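Local atomic coordinates of accelerated cell death 11 (Arabidopsis thaliana, PDB entry 4NT1), a protein that transfers ceramide-1-phosphate and phytoceramide-1-phosphate selectively between membranes, apparently needing a phosphate in the lipid headgroup. Residues Ala16-Leu21 / Ser42-Leu47; Ala22-Ser27 / Glu31-Gln36; Thr35-Ala40 / Arg100-Val105; Thr78-Met83 / Ile191-Asn196; Asn196-Leu199 / Gly204-Trp207. One frame throughout, in Å; residues are numbered along the deposited sequence. Where two conformers were deposited one is given.

Contacts 1 to 4 fasten helices of one bundle to one another, and contact 5 folds the chain end back onto it. Contacts 1, 2 and 3 all use helix 34-51, and contacts 2 and 3 share Thr35, a sodium ligand. Contact 2 joins contact 4 through a probable hydrogen bond from Leu79 N to Val32 O (3.0 Å), while Phe37 of contact 3 packs against both Leu79 and Leu194 of contact 4. Contact 3 carries Arg100 and Arg104, which bind ceramide-1-phosphate, probably through its phosphate; Arg104 NH1 lies 2.9 Å from Trp207 O of contact 5, a probable hydrogen bond. Contacts 1 and 5, with centres about 22 Å apart, lie on opposite sides of the chain's centre.

Contact 1. Residues Ala16-Leu21 / Ser42-Leu47; sequences AAFKKL and SLVSPL
Phe18 carries its ring beside its backbone N, with CG anti to the carbonyl carbon (chi1 -77°), while Val44 on the other helix turns CG1 anti to its backbone N (chi1 174°) and CG2 anti to its carbonyl carbon. The first torsion brings the far end of the ring closer to segment 42-47 than its CB direction alone would, and the second presents CG2 to it. Ring and valine branch cross at about a right angle: CG2 of Val44 lies 3.7 Å from Phe18 CE2 and 3.9 Å from Phe18 CZ, an oblique approach in which one methyl bridges two ring carbons. A compact beta-branched residue suits this place, since a short branch lets one methyl meet the large ring without pushing the helices apart.

The second touch is plainer. Ala17 points its CB at the opposite helix and meets Leu43 CD1 at 3.7 Å. Here the sizes are reversed, the small residue being on helix 10-25 and the long one reaching across from helix 34-51; the backbones are 8.4 Å apart between Ala17 CA and Leu43 CA. No hydrogen bond crosses the interface, which is held by apolar packing. Just beyond it, helix 34-51 is kinked around Pro46, whose ring nitrogen has no hydrogen to donate, and Leu47 N bonds to Val44 O at 2.9 Å.

Further helices close the surroundings: the Phe18 ring meets that of Tyr183 edge-to-face and touches Leu109, and Val44 also packs on Val112. Such layered packing of apolar helix faces belongs to the all-helical GLTP fold.

Contact 2. Residues Ala22-Ser27 / Glu31-Gln36; sequences AIIVNS and EVPVTQ. With NA (sodium ion), chain E.
This is the helix-loop-helix turn that leads from helix 10-25 into helix 34-51 of the GLTP fold, and Ile24 is the residue that ties its two arms together. Its two branches part company: CG2 approaches the backbone of the returning chain, 3.3 Å from Glu31 O, whereas the longer arm ends with CD1 near Pro33 CD (4.2 Å) and the amide of Gln36, whose NE2 is 3.8 Å away. Gln36, with CG anti to its backbone N (chi1 180°) and an extended chain, comes from the opposite direction to meet it. Isoleucine suits the place because its branches of unequal length can touch backbone with one and side chains with the other. Beside it, CG1 of Val25 packs on CG2 of Val32 at 4.0 Å, and Tyr193 of helix 173-199 touches both valines.

Ile24 O accepts from both the backbone N and the hydroxyl of Ser27, with Ser27 OG at 2.7 Å. Pro33 occupies the N-cap position at the start of helix 34-51. In the first turn, Thr35 OG1 binds the sodium ion at 2.6 Å, alongside the carbonyls of Ser73 and Ile76. Thr35 N donates to a sodium-bound water 3.0 Å away.

Contact 3. Residues Thr35-Ala40 / Arg100-Val105; sequences TQFSHA and RNLLRV. With NA (sodium ion), chain E.
Apolar packing makes the whole direct contact, and Phe37 supplies one side of it. With CG anti to the backbone N (chi1 173°), its ring projects from helix 34-51 toward helix 98-121. Leu102 crosses the ring at about a right angle and sets its CD1 astride one ring bond, 3.6 Å from Phe37 CE2 and 3.7 Å from Phe37 CZ. Val105, one turn further on, points back at Phe37 from the other helix and brings CG1 to 4.2 Å from Phe37 CZ. Both methyls approach obliquely. All three residues are buried, and a flat ring between two branched aliphatic chains is well suited to such a helix crossing. Leu79 adds to the cluster by touching both Phe37 and Leu102.

In this GLTP-fold protein, helix 98-121 joins the core to the lipid site: Val105 points toward Phe37 and Leu102 bends its end to it, while Arg100 and Arg104, which bind ceramide-1-phosphate, extend away from Phe37.

Among the charged groups, the two arginines are one turn apart, with their guanidinium planes clearly tilted: Arg104 NH1 sits 3.3 Å above the plane of the Arg100 guanidinium, toward its rim. Positive charge gathered in this way suits a phosphate, and in the lipid-free crystal Arg104 NH2 makes a salt bridge to OXT of Trp207. Within helix 34-51, Thr35 CG2 lies 3.7 Å above one face of the His39 ring.

Contact 4. Residues Thr78-Met83 / Ile191-Asn196; sequences TLVVMM and ITYLDN
Leu79 and Leu194 form the tight, buried half of this contact, whereas Val80 and Tyr193 form a looser half that is partly exposed and takes in a water. In the buried half the two leucines meet methyl to methyl, Leu79 CD1 lying 3.6 Å from Leu194 CD2, and their side chains pass each other at a slant. Phe37 of helix 34-51 also touches Leu194, and Leu197 touches Leu79.

On the other side Tyr193 reaches out with CG anti to its backbone N (chi1 172°), which carries the phenol toward the start of helix 79-88. Its OH passes 3.8 Å from Val80 CG2, the two side chains crossing at about a right angle. A hydrogen bond links the hydroxyl to a water at 2.8 Å from Tyr193 OH, and Val80 N donates weakly to the same water over 3.3 Å. Tyrosine suits this border because its ring can stay among side chains while the hydroxyl reaches the water. The water also gives a partner to a backbone N-H in the first helical turn, where no earlier turn exists to supply a carbonyl.

Thr78 caps the same helix end: as N-cap it accepts from Val81 N through OG1 at 3.2 Å, in a nearly straight bond (167°). Further along helix 173-199, Asp195 makes a salt bridge to Lys106. The contact thus packs the N-terminal turn of one short helix on the long final helix, an interhelical joint of the all-helical GLTP fold.

Contact 5. Residues Asn196-Leu199 / Gly204-Trp207; sequences NLFL and GIDW
Phe198, in the last turn of helix 173-199, meets the tail at three points. Its CB lies 3.5 Å from Ile205 CG2; further out, CD2 lies 3.5 Å from Gly204 O; and at the far side of the ring CE2 meets Trp207 CZ2 at 3.9 Å. That indole carbon sits at the edge of the phenyl ring, near its plane, and the two side chains cross at about a right angle. A large ring suits this place, since it also packs on Leu103 and Met83.

The chain thereby turns back as a C-terminal tail over the lipid-binding region of this GLTP-fold protein, with Trp207 beside the ceramide-1-phosphate-binding residues Arg100 and Arg104. Gly204 opens the returning segment with a positive phi (77°), a conformation glycine adopts readily. Trp207 holds CG between its backbone N and carbonyl carbon (chi1 49°), which folds the indole back so that NE1 makes a weak, bent bond to Gly204 O at 3.1 Å (137°). Arg93 makes a cation-pi interaction with the indole, and the terminal carboxylate makes a salt bridge to Arg107.

Next in the helix, the more exposed Leu199 meets Ile205 of the tail, its CD2 lying 4.0 Å from Ile205 CG2.

Contact 1. Residues Ala16-Leu21 / Ser42-Leu47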
# COMPACT_ATOMS: atom_id res chain seq x y z
N ALA A 16 -10.07 9.81 -1.26
CA ALA A 16 -11.51 9.54 -1.18
C ALA A 16 -11.78 8.05 -0.99
O ALA A 16 -12.62 7.67 -0.18
CB ALA A 16 -12.22 10.04 -2.44
N ALA A 17 -11.06 7.22 -1.74
CA ALA A 17 -11.28 5.78 -1.68
C ALA A 17 -10.91 5.24 -0.30
O ALA A 17 -11.62 4.40 0.27
CB ALA A 17 -10.49 5.06 -2.78
N PHE A 18 -9.80 5.72 0.24
CA PHE A 18 -9.35 5.21 1.53
C PHE A 18 -10.14 5.75 2.72
O PHE A 18 -10.32 5.05 3.71
CB PHE A 18 -7.84 5.34 1.66
CG PHE A 18 -7.11 4.29 0.88
CD1 PHE A 18 -6.79 3.06 1.46
CD2 PHE A 18 -6.82 4.48 -0.47
CE1 PHE A 18 -6.17 2.06 0.71
CE2 PHE A 18 -6.20 3.49 -1.21
CZ PHE A 18 -5.87 2.28 -0.62
N LYS A 19 -10.64 6.97 2.59
CA LYS A 19 -11.57 7.51 3.56
C LYS A 19 -12.76 6.56 3.72
O LYS A 19 -13.17 6.24 4.83
CB LYS A 19 -12.04 8.91 3.14
CG LYS A 19 -13.00 9.55 4.13
CD LYS A 19 -13.40 10.96 3.72
CE LYS A 19 -12.50 12.00 4.35
NZ LYS A 19 -12.67 12.06 5.83
N LYS A 20 -13.30 6.08 2.60
CA LYS A 20 -14.45 5.17 2.62
C LYS A 20 -14.12 3.86 3.33
O LYS A 20 -14.94 3.34 4.09
CB LYS A 20 -14.95 4.87 1.21
CG LYS A 20 -15.63 6.05 0.54
CD LYS A 20 -16.02 5.68 -0.88
CE LYS A 20 -16.63 6.87 -1.62
NZ LYS A 20 -15.60 7.90 -1.92
N LEU A 21 -12.94 3.31 3.06
CA LEU A 21 -12.51 2.08 3.71
C LEU A 21 -12.32 2.30 5.21
O LEU A 21 -12.70 1.45 6.00
CB LEU A 21 -11.23 1.53 3.06
CG LEU A 21 -11.46 1.01 1.63
CD1 LEU A 21 -10.13 0.67 0.91
CD2 LEU A 21 -12.39 -0.20 1.67
N SER A 42 -5.79 -0.39 -6.23
CA SER A 42 -5.33 -0.17 -7.60
C SER A 42 -5.08 1.31 -7.88
O SER A 42 -4.27 1.65 -8.74
CB SER A 42 -6.30 -0.78 -8.61
OG SER A 42 -5.76 -0.74 -9.92
N LEU A 43 -5.74 2.19 -7.14
CA LEU A 43 -5.49 3.62 -7.32
C LEU A 43 -4.09 4.01 -6.85
O LEU A 43 -3.52 5.01 -7.30
CB LEU A 43 -6.53 4.46 -6.59
CG LEU A 43 -7.98 4.29 -7.07
CD1 LEU A 43 -8.94 5.05 -6.15
CD2 LEU A 43 -8.13 4.74 -8.52
N VAL A 44 -3.54 3.21 -5.94
CA VAL A 44 -2.20 3.44 -5.41
C VAL A 44 -1.10 2.90 -6.33
O VAL A 44 0.01 3.42 -6.34
CB VAL A 44 -2.07 2.79 -4.01
CG1 VAL A 44 -0.63 2.89 -3.51
CG2 VAL A 44 -3.03 3.44 -3.02
N SER A 45 -1.42 1.88 -7.12
CA SER A 45 -0.39 1.22 -7.93
C SER A 45 0.53 2.16 -8.73
O SER A 45 1.74 1.96 -8.77
CB SER A 45 -1.01 0.18 -8.88
OG SER A 45 -1.63 -0.86 -8.14
N PRO A 46 -0.05 3.17 -9.40
CA PRO A 46 0.81 4.00 -10.26
C PRO A 46 1.82 4.84 -9.49
O PRO A 46 2.77 5.33 -10.10
CB PRO A 46 -0.19 4.91 -11.00
CG PRO A 46 -1.52 4.22 -10.86
CD PRO A 46 -1.47 3.54 -9.53
N LEU A 47 1.65 5.01 -8.18
CA LEU A 47 2.62 5.78 -7.42
C LEU A 47 4.01 5.16 -7.47
O LEU A 47 5.02 5.87 -7.50
CB LEU A 47 2.19 5.94 -5.96
CG LEU A 47 0.86 6.64 -5.68
CD1 LEU A 47 0.54 6.58 -4.19
CD2 LEU A 47 0.85 8.08 -6.19

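Contact 2. Residues Ala22-Ser27 / Glu31-Gln36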
# COMPACT_ATOMS: atom_id res chain seq x y z
N ALA A 22 -11.77 3.46 5.60
CA ALA A 22 -11.59 3.76 7.03
C ALA A 22 -12.94 3.84 7.74
O ALA A 22 -13.12 3.33 8.85
CB ALA A 22 -10.81 5.05 7.21
N ILE A 23 -13.90 4.49 7.09
CA ILE A 23 -15.27 4.56 7.62
C ILE A 23 -15.86 3.17 7.85
O ILE A 23 -16.48 2.92 8.88
CB ILE A 23 -16.19 5.36 6.69
CG1 ILE A 23 -15.78 6.83 6.69
CG2 ILE A 23 -17.65 5.19 7.11
CD1 ILE A 23 -16.46 7.67 5.60
N ILE A 24 -15.66 2.27 6.89
CA ILE A 24 -16.13 0.89 7.02
C ILE A 24 -15.46 0.16 8.18
O ILE A 24 -16.13 -0.49 8.99
CB ILE A 24 -15.92 0.10 5.71
CG1 ILE A 24 -16.83 0.63 4.60
CG2 ILE A 24 -16.15 -1.41 5.95
CD1 ILE A 24 -16.44 0.13 3.19
N VAL A 25 -14.14 0.25 8.28
CA VAL A 25 -13.45 -0.47 9.35
C VAL A 25 -13.79 0.09 10.72
O VAL A 25 -13.67 -0.60 11.72
CB VAL A 25 -11.92 -0.53 9.18
CG1 VAL A 25 -11.54 -1.26 7.89
CG2 VAL A 25 -11.31 0.85 9.25
N ASN A 26 -14.24 1.34 10.75
CA ASN A 26 -14.55 1.99 12.03
C ASN A 26 -16.05 1.95 12.33
O ASN A 26 -16.51 2.54 13.31
CB ASN A 26 -14.05 3.44 12.03
CG ASN A 26 -13.76 3.94 13.42
OD1 ASN A 26 -14.12 5.06 13.78
ND2 ASN A 26 -13.10 3.11 14.22
N SER A 27 -16.79 1.27 11.47
CA SER A 27 -18.24 1.19 11.62
C SER A 27 -18.63 -0.06 12.39
O SER A 27 -17.86 -1.02 12.47
CB SER A 27 -18.93 1.21 10.25
OG SER A 27 -18.72 -0.01 9.56
N GLU A 31 -17.51 -4.82 7.45
CA GLU A 31 -17.35 -5.79 6.38
C GLU A 31 -16.69 -5.09 5.21
O GLU A 31 -17.28 -4.19 4.60
CB GLU A 31 -18.70 -6.35 5.95
CG GLU A 31 -19.38 -7.22 6.99
CD GLU A 31 -20.62 -7.90 6.45
OE1 GLU A 31 -21.68 -7.24 6.39
OE2 GLU A 31 -20.53 -9.08 6.07
N VAL A 32 -15.45 -5.47 4.92
CA VAL A 32 -14.72 -4.85 3.83
C VAL A 32 -14.92 -5.65 2.55
O VAL A 32 -14.47 -6.80 2.45
CB VAL A 32 -13.22 -4.78 4.13
CG1 VAL A 32 -12.49 -4.10 2.98
CG2 VAL A 32 -12.97 -4.07 5.47
N PRO A 33 -15.63 -5.06 1.57
CA PRO A 33 -15.88 -5.77 0.32
C PRO A 33 -14.58 -5.91 -0.46
O PRO A 33 -13.78 -4.97 -0.48
CB PRO A 33 -16.84 -4.85 -0.43
CG PRO A 33 -17.43 -3.96 0.62
CD PRO A 33 -16.34 -3.77 1.63
N VAL A 34 -14.37 -7.07 -1.07
CA VAL A 34 -13.10 -7.31 -1.73
C VAL A 34 -12.97 -6.48 -3.00
O VAL A 34 -11.89 -5.97 -3.31
CB VAL A 34 -12.85 -8.82 -1.99
CG1 VAL A 34 -11.46 -9.03 -2.58
CG2 VAL A 34 -12.99 -9.60 -0.69
N THR A 35 -14.07 -6.32 -3.73
CA THR A 35 -14.06 -5.53 -4.95
C THR A 35 -13.69 -4.09 -4.61
O THR A 35 -12.72 -3.57 -5.15
CB THR A 35 -15.41 -5.60 -5.71
OG1 THR A 35 -15.69 -6.96 -6.05
CG2 THR A 35 -15.38 -4.76 -6.99
N GLN A 36 -14.42 -3.47 -3.69
CA GLN A 36 -14.11 -2.09 -3.28
C GLN A 36 -12.67 -1.93 -2.82
O GLN A 36 -11.97 -0.99 -3.23
CB GLN A 36 -15.04 -1.63 -2.16
CG GLN A 36 -14.75 -0.21 -1.70
CD GLN A 36 -15.87 0.35 -0.82
OE1 GLN A 36 -16.92 -0.28 -0.67
NE2 GLN A 36 -15.64 1.52 -0.24
NA NA E . -17.01 -9.01 -5.11
O HOH W 1 -19.43 -2.63 7.45
O HOH W 2 -16.67 -7.73 -3.21
O HOH W 3 -19.32 -9.42 -3.66

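Contact 3. Residues Thr35-Ala40 / Arg100-Val105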
# COMPACT_ATOMS: atom_id res chain seq x y z
N THR A 35 -14.07 -6.32 -3.73
CA THR A 35 -14.06 -5.53 -4.95
C THR A 35 -13.69 -4.09 -4.61
O THR A 35 -12.72 -3.57 -5.15
CB THR A 35 -15.41 -5.60 -5.71
OG1 THR A 35 -15.69 -6.96 -6.05
CG2 THR A 35 -15.38 -4.76 -6.99
N GLN A 36 -14.42 -3.47 -3.69
CA GLN A 36 -14.11 -2.09 -3.28
C GLN A 36 -12.67 -1.93 -2.82
O GLN A 36 -11.97 -0.99 -3.23
CB GLN A 36 -15.04 -1.63 -2.16
CG GLN A 36 -14.75 -0.21 -1.70
CD GLN A 36 -15.87 0.35 -0.82
OE1 GLN A 36 -16.92 -0.28 -0.67
NE2 GLN A 36 -15.64 1.52 -0.24
N PHE A 37 -12.24 -2.82 -1.93
CA PHE A 37 -10.87 -2.80 -1.41
C PHE A 37 -9.84 -2.91 -2.54
O PHE A 37 -8.91 -2.11 -2.62
CB PHE A 37 -10.68 -3.94 -0.42
CG PHE A 37 -9.26 -4.12 0.05
CD1 PHE A 37 -8.74 -3.31 1.05
CD2 PHE A 37 -8.46 -5.12 -0.49
CE1 PHE A 37 -7.43 -3.47 1.48
CE2 PHE A 37 -7.15 -5.28 -0.06
CZ PHE A 37 -6.63 -4.47 0.93
N SER A 38 -10.01 -3.89 -3.42
CA SER A 38 -9.01 -4.11 -4.46
C SER A 38 -8.94 -2.92 -5.43
O SER A 38 -7.85 -2.51 -5.85
CB SER A 38 -9.24 -5.43 -5.20
OG SER A 38 -10.45 -5.40 -5.94
N HIS A 39 -10.09 -2.34 -5.75
CA HIS A 39 -10.14 -1.14 -6.58
C HIS A 39 -9.39 0.04 -5.95
O HIS A 39 -8.65 0.76 -6.63
CB HIS A 39 -11.59 -0.74 -6.88
CG HIS A 39 -12.26 -1.61 -7.89
ND1 HIS A 39 -13.40 -1.22 -8.57
CD2 HIS A 39 -11.97 -2.86 -8.34
CE1 HIS A 39 -13.77 -2.19 -9.40
NE2 HIS A 39 -12.92 -3.19 -9.27
N ALA A 40 -9.58 0.25 -4.65
CA ALA A 40 -8.87 1.33 -3.94
C ALA A 40 -7.37 1.11 -3.99
O ALA A 40 -6.59 2.04 -4.23
CB ALA A 40 -9.35 1.43 -2.51
N ARG A 100 -2.37 -14.77 0.94
CA ARG A 100 -0.97 -14.43 0.69
C ARG A 100 -0.88 -13.12 -0.09
O ARG A 100 -0.07 -12.24 0.24
CB ARG A 100 -0.27 -15.56 -0.07
CG ARG A 100 1.19 -15.27 -0.43
CD ARG A 100 1.88 -16.53 -0.95
NE ARG A 100 3.27 -16.27 -1.32
CZ ARG A 100 4.32 -16.60 -0.58
NH1 ARG A 100 4.14 -17.22 0.59
NH2 ARG A 100 5.54 -16.32 -1.00
N ASN A 101 -1.70 -12.98 -1.12
CA ASN A 101 -1.68 -11.75 -1.91
C ASN A 101 -2.14 -10.56 -1.10
O ASN A 101 -1.59 -9.47 -1.21
CB ASN A 101 -2.45 -11.93 -3.21
CG ASN A 101 -1.73 -12.87 -4.16
OD1 ASN A 101 -0.53 -13.08 -4.04
ND2 ASN A 101 -2.46 -13.45 -5.10
N LEU A 102 -3.12 -10.78 -0.22
CA LEU A 102 -3.56 -9.74 0.70
C LEU A 102 -2.42 -9.21 1.57
O LEU A 102 -2.29 -8.00 1.77
CB LEU A 102 -4.72 -10.22 1.58
CG LEU A 102 -5.24 -9.19 2.59
CD1 LEU A 102 -5.78 -7.92 1.89
CD2 LEU A 102 -6.31 -9.80 3.48
N LEU A 103 -1.61 -10.13 2.12
CA LEU A 103 -0.49 -9.72 2.96
C LEU A 103 0.48 -8.85 2.15
O LEU A 103 0.98 -7.84 2.65
CB LEU A 103 0.21 -10.95 3.54
CG LEU A 103 1.37 -10.71 4.50
CD1 LEU A 103 0.93 -9.82 5.65
CD2 LEU A 103 1.90 -12.04 5.00
N ARG A 104 0.74 -9.23 0.91
CA ARG A 104 1.63 -8.44 0.06
C ARG A 104 1.05 -7.04 -0.23
O ARG A 104 1.77 -6.03 -0.18
CB ARG A 104 1.97 -9.17 -1.24
CG ARG A 104 3.19 -10.08 -1.12
CD ARG A 104 2.81 -11.49 -0.73
NE ARG A 104 3.99 -12.31 -0.47
CZ ARG A 104 4.30 -12.81 0.72
NH1 ARG A 104 5.39 -13.54 0.87
NH2 ARG A 104 3.51 -12.58 1.77
N VAL A 105 -0.25 -6.99 -0.51
CA VAL A 105 -0.91 -5.72 -0.77
C VAL A 105 -0.86 -4.83 0.47
O VAL A 105 -0.53 -3.65 0.39
CB VAL A 105 -2.35 -5.92 -1.26
CG1 VAL A 105 -3.09 -4.59 -1.25
CG2 VAL A 105 -2.34 -6.52 -2.66
NA NA E . -17.01 -9.01 -5.11
O HOH W 2 -16.67 -7.73 -3.21
O HOH W 3 -19.32 -9.42 -3.66

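Contact 4. Residues Thr78-Met83 / Ile191-Asn196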
# COMPACT_ATOMS: atom_id res chain seq x y z
N THR A 78 -16.25 -10.58 1.09
CA THR A 78 -15.53 -9.74 2.05
C THR A 78 -14.16 -10.32 2.40
O THR A 78 -13.92 -11.51 2.18
CB THR A 78 -16.31 -9.60 3.38
OG1 THR A 78 -16.33 -10.87 4.06
CG2 THR A 78 -17.74 -9.12 3.13
N LEU A 79 -13.28 -9.49 2.95
CA LEU A 79 -11.94 -9.95 3.31
C LEU A 79 -11.97 -11.07 4.33
O LEU A 79 -11.18 -12.02 4.24
CB LEU A 79 -11.06 -8.79 3.80
CG LEU A 79 -10.69 -7.72 2.78
CD1 LEU A 79 -9.92 -6.58 3.42
CD2 LEU A 79 -9.87 -8.30 1.62
N VAL A 80 -12.88 -10.97 5.29
CA VAL A 80 -13.03 -12.02 6.31
C VAL A 80 -13.41 -13.36 5.69
O VAL A 80 -12.80 -14.39 5.98
CB VAL A 80 -14.06 -11.62 7.39
CG1 VAL A 80 -14.53 -12.84 8.17
CG2 VAL A 80 -13.46 -10.57 8.31
N VAL A 81 -14.42 -13.35 4.83
CA VAL A 81 -14.85 -14.56 4.15
C VAL A 81 -13.72 -15.14 3.31
O VAL A 81 -13.48 -16.35 3.33
CB VAL A 81 -16.12 -14.31 3.30
CG1 VAL A 81 -16.37 -15.45 2.32
CG2 VAL A 81 -17.32 -14.11 4.22
N MET A 82 -13.01 -14.26 2.60
CA MET A 82 -11.89 -14.65 1.76
C MET A 82 -10.84 -15.39 2.58
O MET A 82 -10.38 -16.48 2.20
CB MET A 82 -11.27 -13.39 1.14
CG MET A 82 -10.27 -13.63 0.04
SD MET A 82 -9.54 -12.08 -0.53
CE MET A 82 -8.38 -11.76 0.81
N MET A 83 -10.46 -14.82 3.72
CA MET A 83 -9.44 -15.44 4.56
C MET A 83 -9.93 -16.71 5.22
O MET A 83 -9.18 -17.68 5.34
CB MET A 83 -8.91 -14.45 5.61
CG MET A 83 -8.06 -13.38 4.98
SD MET A 83 -7.50 -12.18 6.18
CE MET A 83 -6.26 -13.12 7.07
N ILE A 191 -4.82 -0.62 7.77
CA ILE A 191 -3.65 -1.48 7.87
C ILE A 191 -3.68 -2.27 9.19
O ILE A 191 -3.36 -3.45 9.21
CB ILE A 191 -2.36 -0.67 7.74
CG1 ILE A 191 -2.18 -0.24 6.28
CG2 ILE A 191 -1.14 -1.46 8.25
CD1 ILE A 191 -1.30 0.97 6.10
N THR A 192 -4.07 -1.61 10.27
CA THR A 192 -4.20 -2.29 11.57
C THR A 192 -5.30 -3.34 11.50
O THR A 192 -5.17 -4.44 12.02
CB THR A 192 -4.55 -1.27 12.68
OG1 THR A 192 -3.46 -0.34 12.84
CG2 THR A 192 -4.80 -1.97 14.00
N TYR A 193 -6.42 -2.97 10.88
CA TYR A 193 -7.52 -3.91 10.66
C TYR A 193 -7.01 -5.13 9.90
O TYR A 193 -7.33 -6.26 10.24
CB TYR A 193 -8.67 -3.23 9.90
CG TYR A 193 -9.76 -4.20 9.49
CD1 TYR A 193 -10.81 -4.50 10.34
CD2 TYR A 193 -9.73 -4.82 8.24
CE1 TYR A 193 -11.80 -5.40 9.97
CE2 TYR A 193 -10.72 -5.71 7.86
CZ TYR A 193 -11.75 -6.00 8.72
OH TYR A 193 -12.72 -6.89 8.35
N LEU A 194 -6.20 -4.90 8.87
CA LEU A 194 -5.68 -6.02 8.07
C LEU A 194 -4.74 -6.90 8.90
O LEU A 194 -4.93 -8.12 8.97
CB LEU A 194 -4.97 -5.51 6.81
CG LEU A 194 -5.87 -4.77 5.81
CD1 LEU A 194 -5.05 -4.14 4.68
CD2 LEU A 194 -6.93 -5.73 5.26
N ASP A 195 -3.73 -6.30 9.53
CA ASP A 195 -2.83 -7.03 10.42
C ASP A 195 -3.62 -7.90 11.39
O ASP A 195 -3.28 -9.05 11.62
CB ASP A 195 -1.95 -6.07 11.23
CG ASP A 195 -0.71 -5.61 10.48
OD1 ASP A 195 -0.39 -6.16 9.41
OD2 ASP A 195 -0.04 -4.68 10.97
N ASN A 196 -4.66 -7.32 11.98
CA ASN A 196 -5.46 -8.05 12.97
C ASN A 196 -6.21 -9.26 12.41
O ASN A 196 -6.38 -10.25 13.12
CB ASN A 196 -6.42 -7.10 13.71
CG ASN A 196 -5.70 -6.23 14.72
OD1 ASN A 196 -4.60 -6.55 15.16
ND2 ASN A 196 -6.33 -5.12 15.10
O HOH W 4 -14.06 -7.97 6.14

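Contact 5. Residues Asn196-Leu199 / Gly204-Trp207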
# COMPACT_ATOMS: atom_id res chain seq x y z
N ASN A 196 -4.66 -7.32 11.98
CA ASN A 196 -5.46 -8.05 12.97
C ASN A 196 -6.21 -9.26 12.41
O ASN A 196 -6.38 -10.25 13.12
CB ASN A 196 -6.42 -7.10 13.71
CG ASN A 196 -5.70 -6.23 14.72
OD1 ASN A 196 -4.60 -6.55 15.16
ND2 ASN A 196 -6.33 -5.12 15.10
N LEU A 197 -6.67 -9.19 11.16
CA LEU A 197 -7.25 -10.38 10.53
C LEU A 197 -6.27 -11.55 10.58
O LEU A 197 -6.67 -12.69 10.81
CB LEU A 197 -7.66 -10.11 9.08
CG LEU A 197 -8.77 -9.10 8.87
CD1 LEU A 197 -9.11 -9.02 7.40
CD2 LEU A 197 -10.00 -9.47 9.69
N PHE A 198 -4.99 -11.25 10.36
CA PHE A 198 -3.95 -12.28 10.38
C PHE A 198 -3.62 -12.70 11.81
O PHE A 198 -3.59 -13.89 12.13
CB PHE A 198 -2.66 -11.79 9.68
CG PHE A 198 -2.78 -11.72 8.18
CD1 PHE A 198 -3.43 -10.65 7.57
CD2 PHE A 198 -2.23 -12.72 7.37
CE1 PHE A 198 -3.54 -10.58 6.19
CE2 PHE A 198 -2.34 -12.65 5.99
CZ PHE A 198 -3.00 -11.58 5.40
N LEU A 199 -3.37 -11.72 12.67
CA LEU A 199 -2.91 -11.99 14.03
C LEU A 199 -3.95 -12.68 14.91
O LEU A 199 -3.61 -13.49 15.76
CB LEU A 199 -2.43 -10.70 14.70
CG LEU A 199 -1.28 -10.00 13.98
CD1 LEU A 199 -1.02 -8.63 14.60
CD2 LEU A 199 -0.04 -10.85 13.98
N GLY A 204 0.35 -15.07 11.51
CA GLY A 204 1.60 -14.35 11.34
C GLY A 204 1.48 -13.34 10.21
O GLY A 204 0.57 -13.44 9.39
N ILE A 205 2.39 -12.36 10.17
CA ILE A 205 2.40 -11.38 9.08
C ILE A 205 3.78 -11.18 8.48
O ILE A 205 3.98 -10.29 7.65
CB ILE A 205 1.84 -10.01 9.54
CG1 ILE A 205 2.74 -9.41 10.63
CG2 ILE A 205 0.41 -10.15 10.02
CD1 ILE A 205 2.30 -8.02 11.09
N ASP A 206 4.74 -12.01 8.87
CA ASP A 206 6.11 -11.78 8.45
C ASP A 206 6.60 -12.76 7.37
O ASP A 206 7.79 -12.82 7.05
CB ASP A 206 7.04 -11.75 9.68
CG ASP A 206 6.74 -10.58 10.61
OD1 ASP A 206 6.59 -9.44 10.12
OD2 ASP A 206 6.65 -10.80 11.84
N TRP A 207 5.66 -13.50 6.79
CA TRP A 207 5.99 -14.52 5.78
C TRP A 207 5.73 -14.06 4.35
O TRP A 207 6.10 -14.75 3.39
CB TRP A 207 5.25 -15.83 6.05
CG TRP A 207 3.77 -15.67 6.29
CD1 TRP A 207 3.17 -15.43 7.49
CD2 TRP A 207 2.72 -15.72 5.32
NE1 TRP A 207 1.81 -15.34 7.33
CE2 TRP A 207 1.51 -15.51 6.00
CE3 TRP A 207 2.68 -15.94 3.93
CZ2 TRP A 207 0.27 -15.51 5.36
CZ3 TRP A 207 1.46 -15.92 3.29
CH2 TRP A 207 0.26 -15.72 4.00
OXT TRP A 207 5.14 -13.00 4.10